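Local coordinates for cytochrome C-type biogenesis protein ccmF (PDB 6ZMQ), which probably serves as a membrane-bound heme lyase of cytochrome c maturation, binding heme and taking part in its handling across the membrane, at residues 553-558 and 562-567; 440-445 and 472-477; 18-23 and 81-86. One frame throughout, in Å; residues are numbered along the deposited sequence.

Contact 1: residues 553-558 and 562-567; sequences RALDEG and AVEALL
Leu-555 and Ala-562 are paired across a beta hairpin, in which strand 554-556 folds back antiparallel onto strand 561-566. Strand 554-556 is an outermost strand of a four-stranded antiparallel sheet and 561-566 is the next one in, well away from the heme and lipid sites. The axes of the short strand segments come within 4.7 Å, at 147° between their N-to-C directions. Leu-555 and Ala-562 form the hydrogen-bonded pair: Leu-555 N donates to Ala-562 O and Ala-562 N to Leu-555 O, both at 2.8 Å. Next along, Ala-554 and Val-563 make a non-hydrogen-bonded pair on the other face, with Ala-554 CB 4.3 Å from Val-563 CG1. Here Ala-554 CA lies 3.4 Å from Ala-562 O, a CA-H...O contact. The methyl of Ala-562 lies close to Leu-555 O, and the carboxylate of Glu-557 swings back to it, bent at chi2 (97°). That carboxylate has its salt bridge with Arg-560 in the turn. Along its other edge, strand 561-566 pairs with strand 578-581, where His-580 and Arg-578 touch the side chain of Glu-564. Beyond the paired residues the contact becomes aliphatic. Arg-553 CB rests 3.7 Å from Glu-564 CG, and the rest of the arginine chain crosses Leu-566 at about a right angle, bringing Arg-553 CD to 3.6 Å from Leu-566 CD1.

Contact 2: residues 440-445 and 472-477; sequences LVLLLA and NAAAIY
Leu-442, Ala-445, Ala-474 and Ala-475 join two antiparallel helices, 439-454 and 460-484, both predicted to cross the membrane, which follow one another in the chain as a helical hairpin. The axes of the two short segments approach to 8.9 Å, at 145°, a close approach made possible by alanines on the facing surfaces. The backbones come nearest at Leu-442 and Ala-474, whose CA atoms are 6.2 Å apart. The tight part is small and made by aliphatic side chains. Ala-445 and Ala-474 both point across the interface and meet methyl to methyl, Ala-445 CB lying 3.8 Å from Ala-474 CB. Beside them Leu-442 works through a single branch. Its CG lies beside the backbone N (chi1 -75°), and from there CD2 reaches across against both methyls of Ala-474 and Ala-475: Leu-442 CD2 is 3.8 Å from Ala-474 CB and equally far from Ala-475 CB. The same methyl also lies against the backbone of Ala-475, 3.5 Å from its N. The rest of the contact is loose. Only 144 Å² is buried between the segments, and Leu-443, Leu-444 and Tyr-477 lie on the protein surface rather than between the helices, where in a membrane protein they may face lipid. Along the seam the packing is extended by Tyr-471 and Leu-478 of helix 460-484, both of which touch Leu-442, while Val-441 also reaches Leu-478. On its other flank, helix 460-484 is covered by helix 501-525: Ile-476 packs on Leu-507 and on His-510, an axial heme iron ligand, so helix 460-484 stands between the alanine seam and helix 501-525.

Contact 3: residues 18-23 and 81-86; sequences MTPALL and VHDFSL
Ala-21 and Leu-86 meet where the capped N-terminus of helix 20-47, whose greater part is predicted to cross the membrane, lies against the loop that links helix 61-81 to helix 87-92. Both residues direct their side chains into the gap between the segments, and the leucine reaches across to Ala-21. Leu-86 CG stands beside its own backbone N (chi1 -47°), which sends the CD2 branch forward until Leu-86 CD2 is 3.7 Å from Ala-21 CB. The backbones remain well separated, the CA atoms of Ala-21 and Leu-86 being 7.5 Å apart, so this is a contact of one methyl with another rather than of main chains. Leu-86 is also the N-cap residue of helix 87-92, and its side chain touches Phe-163 as well. One residue before Ala-21, the ring of Pro-20 faces the side chain of Asp-83, three residues before Leu-86, more distantly, with Pro-20 CD 4.4 Å from Asp-83 OD2. The proline ring also rests on Trp-77 and Ala-78 of helix 61-81, which ties the start of helix 20-47 to the end of its neighbour. Each segment is shaped by its own polar bonds. Thr-19 is the N-cap of helix 20-47, and its OG1 accepts from Leu-22 N at 3.1 Å. In the loop, His-82 leaves helix 61-81 with positive phi, and Asp-83 then closes an Asx turn. Its OD1 takes two bonds from one face of the carboxylate plane, from Ser-85 N at 3.0 Å and from Ser-85 OG at 2.7 Å.

Overall arrangement
Along the chain the contacts come in series: contact 3 first, then contact 2, then contact 1. Contacts 1 and 2 both belong to the C-terminal CcmF region, yet their centres are about 51 Å apart: one is a hairpin of the beta-stranded part, the other a pair of predicted transmembrane helices. Contact 3 lies about 63 Å from contact 2, centre to centre, on the opposite side of the chain's centre. Contacts 1 and 3 are nearer, about 16 Å between nearest atoms. None touches another. Local contacts thus hold three separate parts of one chain: the start of helix 20-47, the hairpin of helices 439-454 and 460-484 next to helix 501-525 with its heme ligand His-510, and the beta-stranded part.

Contact 1: residues 553-558 and 562-567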
loop_
_atom_site.group_PDB
_atom_site.type_symbol
_atom_site.label_atom_id
_atom_site.label_comp_id
_atom_site.label_asym_id
_atom_site.label_seq_id
_atom_site.Cartn_x
_atom_site.Cartn_y
_atom_site.Cartn_z
ATOM N N ARG A 553 -19.743 -11.309 -29.930
ATOM C CA ARG A 553 -19.711 -12.751 -29.733
ATOM C C ARG A 553 -20.211 -12.978 -28.318
ATOM O O ARG A 553 -20.129 -12.078 -27.478
ATOM C CB ARG A 553 -18.308 -13.383 -29.813
ATOM C CG ARG A 553 -17.459 -13.243 -31.076
ATOM C CD ARG A 553 -18.073 -13.035 -32.461
ATOM N NE ARG A 553 -18.420 -14.206 -33.259
ATOM C CZ ARG A 553 -19.237 -14.151 -34.307
ATOM N NH1 ARG A 553 -19.739 -12.983 -34.687
ATOM N NH2 ARG A 553 -19.500 -15.241 -35.013
ATOM N N ALA A 554 -20.746 -14.156 -28.058
ATOM C CA ALA A 554 -20.918 -14.617 -26.691
ATOM C C ALA A 554 -19.940 -15.753 -26.399
ATOM O O ALA A 554 -19.741 -16.646 -27.229
ATOM C CB ALA A 554 -22.359 -15.063 -26.457
ATOM N N LEU A 555 -19.320 -15.705 -25.218
ATOM C CA LEU A 555 -18.372 -16.719 -24.764
ATOM C C LEU A 555 -18.778 -17.163 -23.367
ATOM O O LEU A 555 -18.984 -16.321 -22.489
ATOM C CB LEU A 555 -16.937 -16.176 -24.736
ATOM C CG LEU A 555 -16.140 -15.864 -26.005
ATOM C CD1 LEU A 555 -14.654 -15.801 -25.679
ATOM C CD2 LEU A 555 -16.394 -16.900 -27.079
ATOM N N ASP A 556 -18.880 -18.473 -23.152
ATOM C CA ASP A 556 -19.077 -19.010 -21.813
ATOM C C ASP A 556 -17.763 -19.606 -21.339
ATOM O O ASP A 556 -17.309 -20.628 -21.865
ATOM C CB ASP A 556 -20.177 -20.082 -21.760
ATOM C CG ASP A 556 -20.753 -20.270 -20.355
ATOM O OD1 ASP A 556 -20.208 -19.683 -19.393
ATOM O OD2 ASP A 556 -21.735 -21.028 -20.205
ATOM N N GLU A 557 -17.159 -18.960 -20.345
ATOM C CA GLU A 557 -16.116 -19.584 -19.554
ATOM C C GLU A 557 -16.601 -20.037 -18.190
ATOM O O GLU A 557 -15.877 -20.778 -17.518
ATOM C CB GLU A 557 -14.909 -18.648 -19.377
ATOM C CG GLU A 557 -14.123 -18.393 -20.656
ATOM C CD GLU A 557 -14.512 -17.101 -21.340
ATOM O OE1 GLU A 557 -14.242 -16.971 -22.551
ATOM O OE2 GLU A 557 -15.078 -16.215 -20.666
ATOM N N GLY A 558 -17.696 -19.524 -17.680
ATOM C CA GLY A 558 -17.919 -19.955 -16.292
ATOM C C GLY A 558 -18.569 -18.887 -15.546
ATOM O O GLY A 558 -18.116 -17.751 -15.798
ATOM N N ALA A 562 -19.632 -14.056 -21.062
ATOM C CA ALA A 562 -18.904 -12.896 -21.540
ATOM C C ALA A 562 -19.396 -12.493 -22.921
ATOM O O ALA A 562 -19.814 -13.331 -23.724
ATOM C CB ALA A 562 -17.405 -13.185 -21.572
ATOM N N VAL A 563 -19.351 -11.190 -23.193
ATOM C CA VAL A 563 -19.718 -10.683 -24.507
ATOM C C VAL A 563 -18.669 -9.703 -25.011
ATOM O O VAL A 563 -17.869 -9.147 -24.247
ATOM C CB VAL A 563 -21.132 -10.057 -24.546
ATOM C CG1 VAL A 563 -22.206 -11.147 -24.611
ATOM C CG2 VAL A 563 -21.349 -9.197 -23.331
ATOM N N GLU A 564 -18.700 -9.497 -26.328
ATOM C CA GLU A 564 -17.560 -9.076 -27.124
ATOM C C GLU A 564 -17.904 -7.853 -27.956
ATOM O O GLU A 564 -19.072 -7.607 -28.250
ATOM C CB GLU A 564 -17.123 -10.230 -28.065
ATOM C CG GLU A 564 -16.379 -11.356 -27.379
ATOM C CD GLU A 564 -15.016 -10.954 -26.894
ATOM O OE1 GLU A 564 -14.450 -9.970 -27.418
ATOM O OE2 GLU A 564 -14.530 -11.594 -25.943
ATOM N N ALA A 565 -16.890 -7.050 -28.264
ATOM C CA ALA A 565 -16.899 -6.141 -29.408
ATOM C C ALA A 565 -15.602 -6.366 -30.179
ATOM O O ALA A 565 -14.522 -5.987 -29.709
ATOM C CB ALA A 565 -17.038 -4.682 -28.974
ATOM N N LEU A 566 -15.705 -6.976 -31.357
ATOM C CA LEU A 566 -14.545 -7.255 -32.200
ATOM C C LEU A 566 -14.358 -6.091 -33.163
ATOM O O LEU A 566 -15.273 -5.737 -33.910
ATOM C CB LEU A 566 -14.712 -8.557 -32.972
ATOM C CG LEU A 566 -15.263 -9.751 -32.215
ATOM C CD1 LEU A 566 -16.772 -9.642 -32.227
ATOM C CD2 LEU A 566 -14.798 -11.017 -32.850
ATOM N N LEU A 567 -13.186 -5.479 -33.120
ATOM C CA LEU A 567 -12.895 -4.269 -33.870
ATOM C C LEU A 567 -11.887 -4.603 -34.970
ATOM O O LEU A 567 -11.481 -5.756 -35.108
ATOM C CB LEU A 567 -12.387 -3.176 -32.922
ATOM C CG LEU A 567 -13.352 -2.291 -32.097
ATOM C CD1 LEU A 567 -14.523 -2.999 -31.383
ATOM C CD2 LEU A 567 -12.536 -1.538 -31.060
#

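Contact 2: residues 440-445 and 472-477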
loop_
_atom_site.group_PDB
_atom_site.type_symbol
_atom_site.label_atom_id
_atom_site.label_comp_id
_atom_site.label_asym_id
_atom_site.label_seq_id
_atom_site.Cartn_x
_atom_site.Cartn_y
_atom_site.Cartn_z
ATOM N N LEU A 440 23.486 25.168 -10.489
ATOM C CA LEU A 440 23.352 25.651 -11.859
ATOM C C LEU A 440 23.035 24.534 -12.848
ATOM O O LEU A 440 22.072 24.658 -13.615
ATOM C CB LEU A 440 24.613 26.396 -12.297
ATOM C CG LEU A 440 24.713 27.841 -11.820
ATOM C CD1 LEU A 440 26.147 28.207 -11.533
ATOM C CD2 LEU A 440 24.093 28.771 -12.867
ATOM N N VAL A 441 23.855 23.460 -12.869
ATOM C CA VAL A 441 23.751 22.479 -13.963
ATOM C C VAL A 441 22.434 21.714 -13.868
ATOM O O VAL A 441 21.752 21.493 -14.881
ATOM C CB VAL A 441 24.991 21.553 -14.019
ATOM C CG1 VAL A 441 25.257 20.803 -12.730
ATOM C CG2 VAL A 441 24.909 20.580 -15.203
ATOM N N LEU A 442 21.996 21.457 -12.629
ATOM C CA LEU A 442 20.662 20.940 -12.349
ATOM C C LEU A 442 19.583 21.878 -12.858
ATOM O O LEU A 442 18.710 21.456 -13.634
ATOM C CB LEU A 442 20.503 20.738 -10.845
ATOM C CG LEU A 442 21.238 19.533 -10.291
ATOM C CD1 LEU A 442 21.207 19.520 -8.773
ATOM C CD2 LEU A 442 20.602 18.309 -10.881
ATOM N N LEU A 443 19.719 23.177 -12.531
ATOM C CA LEU A 443 18.792 24.196 -13.015
ATOM C C LEU A 443 18.865 24.287 -14.526
ATOM O O LEU A 443 17.823 24.407 -15.181
ATOM C CB LEU A 443 19.097 25.558 -12.376
ATOM C CG LEU A 443 18.041 26.628 -12.051
ATOM C CD1 LEU A 443 18.660 27.692 -11.143
ATOM C CD2 LEU A 443 17.442 27.279 -13.300
ATOM N N LEU A 444 20.081 24.104 -15.079
ATOM C CA LEU A 444 20.293 24.098 -16.522
ATOM C C LEU A 444 19.498 22.986 -17.171
ATOM O O LEU A 444 18.716 23.244 -18.102
ATOM C CB LEU A 444 21.781 23.955 -16.844
ATOM C CG LEU A 444 22.125 23.861 -18.331
ATOM C CD1 LEU A 444 23.109 24.948 -18.727
ATOM C CD2 LEU A 444 22.696 22.483 -18.678
ATOM N N ALA A 445 19.590 21.776 -16.584
ATOM C CA ALA A 445 18.806 20.640 -17.050
ATOM C C ALA A 445 17.324 20.920 -16.897
ATOM O O ALA A 445 16.557 20.734 -17.859
ATOM C CB ALA A 445 19.196 19.381 -16.280
ATOM N N ASN A 472 15.930 15.696 -12.523
ATOM C CA ASN A 472 16.060 14.567 -11.605
ATOM C C ASN A 472 17.064 13.540 -12.114
ATOM O O ASN A 472 17.878 13.033 -11.334
ATOM C CB ASN A 472 14.698 13.913 -11.382
ATOM C CG ASN A 472 13.984 14.431 -10.141
ATOM O OD1 ASN A 472 14.607 14.670 -9.115
ATOM N ND2 ASN A 472 12.665 14.579 -10.228
ATOM N N ALA A 473 17.014 13.215 -13.411
ATOM C CA ALA A 473 18.006 12.313 -13.999
ATOM C C ALA A 473 19.403 12.925 -13.978
ATOM O O ALA A 473 20.402 12.199 -13.817
ATOM C CB ALA A 473 17.610 11.948 -15.430
ATOM N N ALA A 474 19.481 14.259 -14.103
ATOM C CA ALA A 474 20.741 14.975 -13.918
ATOM C C ALA A 474 21.284 14.800 -12.500
ATOM O O ALA A 474 22.487 14.588 -12.313
ATOM C CB ALA A 474 20.548 16.456 -14.239
ATOM N N ALA A 475 20.406 14.882 -11.490
ATOM C CA ALA A 475 20.836 14.689 -10.104
ATOM C C ALA A 475 21.256 13.255 -9.810
ATOM O O ALA A 475 22.177 13.039 -9.008
ATOM C CB ALA A 475 19.724 15.101 -9.147
ATOM N N ILE A 476 20.582 12.278 -10.429
ATOM C CA ILE A 476 20.979 10.876 -10.285
ATOM C C ILE A 476 22.370 10.654 -10.869
ATOM O O ILE A 476 23.229 10.015 -10.238
ATOM C CB ILE A 476 19.933 9.946 -10.934
ATOM C CG1 ILE A 476 18.582 10.081 -10.231
ATOM C CG2 ILE A 476 20.414 8.492 -10.990
ATOM C CD1 ILE A 476 18.486 9.380 -8.932
ATOM N N TYR A 477 22.636 11.250 -12.044
ATOM C CA TYR A 477 23.974 11.169 -12.632
ATOM C C TYR A 477 25.027 11.900 -11.798
ATOM O O TYR A 477 26.150 11.404 -11.670
ATOM C CB TYR A 477 23.998 11.709 -14.065
ATOM C CG TYR A 477 25.414 11.677 -14.625
ATOM C CD1 TYR A 477 26.115 10.472 -14.730
ATOM C CD2 TYR A 477 26.086 12.856 -14.950
ATOM C CE1 TYR A 477 27.425 10.440 -15.193
ATOM C CE2 TYR A 477 27.397 12.834 -15.412
ATOM C CZ TYR A 477 28.056 11.623 -15.531
ATOM O OH TYR A 477 29.351 11.597 -15.993
#

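Contact 3: residues 18-23 and 81-86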
loop_
_atom_site.group_PDB
_atom_site.type_symbol
_atom_site.label_atom_id
_atom_site.label_comp_id
_atom_site.label_asym_id
_atom_site.label_seq_id
_atom_site.Cartn_x
_atom_site.Cartn_y
_atom_site.Cartn_z
ATOM N N MET A 18 -14.828 -33.177 16.322
ATOM C CA MET A 18 -13.886 -32.105 15.999
ATOM C C MET A 18 -14.189 -31.584 14.601
ATOM O O MET A 18 -13.810 -32.150 13.571
ATOM C CB MET A 18 -12.439 -32.569 16.146
ATOM C CG MET A 18 -11.409 -31.534 15.691
ATOM S SD MET A 18 -10.778 -30.410 16.944
ATOM C CE MET A 18 -9.139 -30.130 16.281
ATOM N N THR A 19 -14.952 -30.508 14.591
ATOM C CA THR A 19 -15.218 -29.724 13.401
ATOM C C THR A 19 -14.026 -28.834 13.094
ATOM O O THR A 19 -13.108 -28.684 13.908
ATOM C CB THR A 19 -16.479 -28.882 13.621
ATOM O OG1 THR A 19 -16.540 -28.450 14.986
ATOM C CG2 THR A 19 -17.735 -29.659 13.244
ATOM N N PRO A 20 -14.002 -28.227 11.902
ATOM C CA PRO A 20 -13.218 -26.990 11.738
ATOM C C PRO A 20 -13.691 -25.854 12.638
ATOM O O PRO A 20 -12.899 -24.965 12.983
ATOM C CB PRO A 20 -13.431 -26.664 10.257
ATOM C CG PRO A 20 -13.581 -28.000 9.630
ATOM C CD PRO A 20 -14.428 -28.769 10.595
ATOM N N ALA A 21 -14.984 -25.863 12.995
ATOM C CA ALA A 21 -15.591 -24.830 13.831
ATOM C C ALA A 21 -14.996 -24.794 15.233
ATOM O O ALA A 21 -14.583 -23.730 15.705
ATOM C CB ALA A 21 -17.097 -25.067 13.912
ATOM N N LEU A 22 -14.914 -25.938 15.911
ATOM C CA LEU A 22 -14.361 -25.900 17.258
ATOM C C LEU A 22 -12.840 -25.905 17.273
ATOM O O LEU A 22 -12.263 -25.407 18.246
ATOM C CB LEU A 22 -14.912 -27.039 18.118
ATOM C CG LEU A 22 -16.365 -26.770 18.528
ATOM C CD1 LEU A 22 -17.375 -27.305 17.518
ATOM C CD2 LEU A 22 -16.635 -27.292 19.932
ATOM N N LEU A 23 -12.191 -26.350 16.187
ATOM C CA LEU A 23 -10.764 -26.087 16.018
ATOM C C LEU A 23 -10.477 -24.600 15.895
ATOM O O LEU A 23 -9.552 -24.099 16.538
ATOM C CB LEU A 23 -10.222 -26.794 14.776
ATOM C CG LEU A 23 -8.770 -26.506 14.348
ATOM C CD1 LEU A 23 -7.698 -26.763 15.418
ATOM C CD2 LEU A 23 -8.456 -27.243 13.061
ATOM N N VAL A 81 -13.004 -28.522 2.620
ATOM C CA VAL A 81 -13.894 -29.670 2.779
ATOM C C VAL A 81 -15.335 -29.344 2.426
ATOM O O VAL A 81 -16.183 -30.249 2.472
ATOM C CB VAL A 81 -13.892 -30.244 4.215
ATOM C CG1 VAL A 81 -12.496 -30.714 4.618
ATOM C CG2 VAL A 81 -14.490 -29.253 5.213
ATOM N N HIS A 82 -15.629 -28.075 2.093
ATOM C CA HIS A 82 -16.941 -27.577 1.652
ATOM C C HIS A 82 -18.016 -27.807 2.711
ATOM O O HIS A 82 -19.150 -28.187 2.411
ATOM C CB HIS A 82 -17.330 -28.166 0.293
ATOM C CG HIS A 82 -16.232 -28.076 -0.717
ATOM N ND1 HIS A 82 -15.482 -26.933 -0.900
ATOM C CD2 HIS A 82 -15.727 -28.996 -1.573
ATOM C CE1 HIS A 82 -14.580 -27.146 -1.840
ATOM N NE2 HIS A 82 -14.706 -28.390 -2.265
ATOM N N ASP A 83 -17.622 -27.599 3.965
ATOM C CA ASP A 83 -18.566 -27.391 5.048
ATOM C C ASP A 83 -19.339 -26.118 4.734
ATOM O O ASP A 83 -18.751 -25.115 4.331
ATOM C CB ASP A 83 -17.797 -27.266 6.370
ATOM C CG ASP A 83 -18.687 -27.304 7.613
ATOM O OD1 ASP A 83 -19.932 -27.250 7.524
ATOM O OD2 ASP A 83 -18.106 -27.376 8.716
ATOM N N PHE A 84 -20.663 -26.178 4.851
ATOM C CA PHE A 84 -21.528 -25.051 4.533
ATOM C C PHE A 84 -22.298 -24.575 5.761
ATOM O O PHE A 84 -23.209 -23.747 5.641
ATOM C CB PHE A 84 -22.480 -25.444 3.401
ATOM C CG PHE A 84 -22.003 -25.046 2.023
ATOM C CD1 PHE A 84 -20.674 -25.232 1.645
ATOM C CD2 PHE A 84 -22.900 -24.540 1.088
ATOM C CE1 PHE A 84 -20.242 -24.879 0.372
ATOM C CE2 PHE A 84 -22.478 -24.190 -0.186
ATOM C CZ PHE A 84 -21.150 -24.362 -0.543
ATOM N N SER A 85 -21.936 -25.086 6.946
ATOM C CA SER A 85 -22.652 -24.773 8.177
ATOM C C SER A 85 -22.200 -23.456 8.793
ATOM O O SER A 85 -23.002 -22.778 9.443
ATOM C CB SER A 85 -22.489 -25.907 9.193
ATOM O OG SER A 85 -21.154 -26.015 9.654
ATOM N N LEU A 86 -20.941 -23.077 8.611
ATOM C CA LEU A 86 -20.484 -21.789 9.106
ATOM C C LEU A 86 -21.001 -20.678 8.200
ATOM O O LEU A 86 -21.203 -20.877 6.998
ATOM C CB LEU A 86 -18.962 -21.744 9.170
ATOM C CG LEU A 86 -18.230 -22.921 9.803
ATOM C CD1 LEU A 86 -16.869 -23.053 9.164
ATOM C CD2 LEU A 86 -18.076 -22.672 11.267
#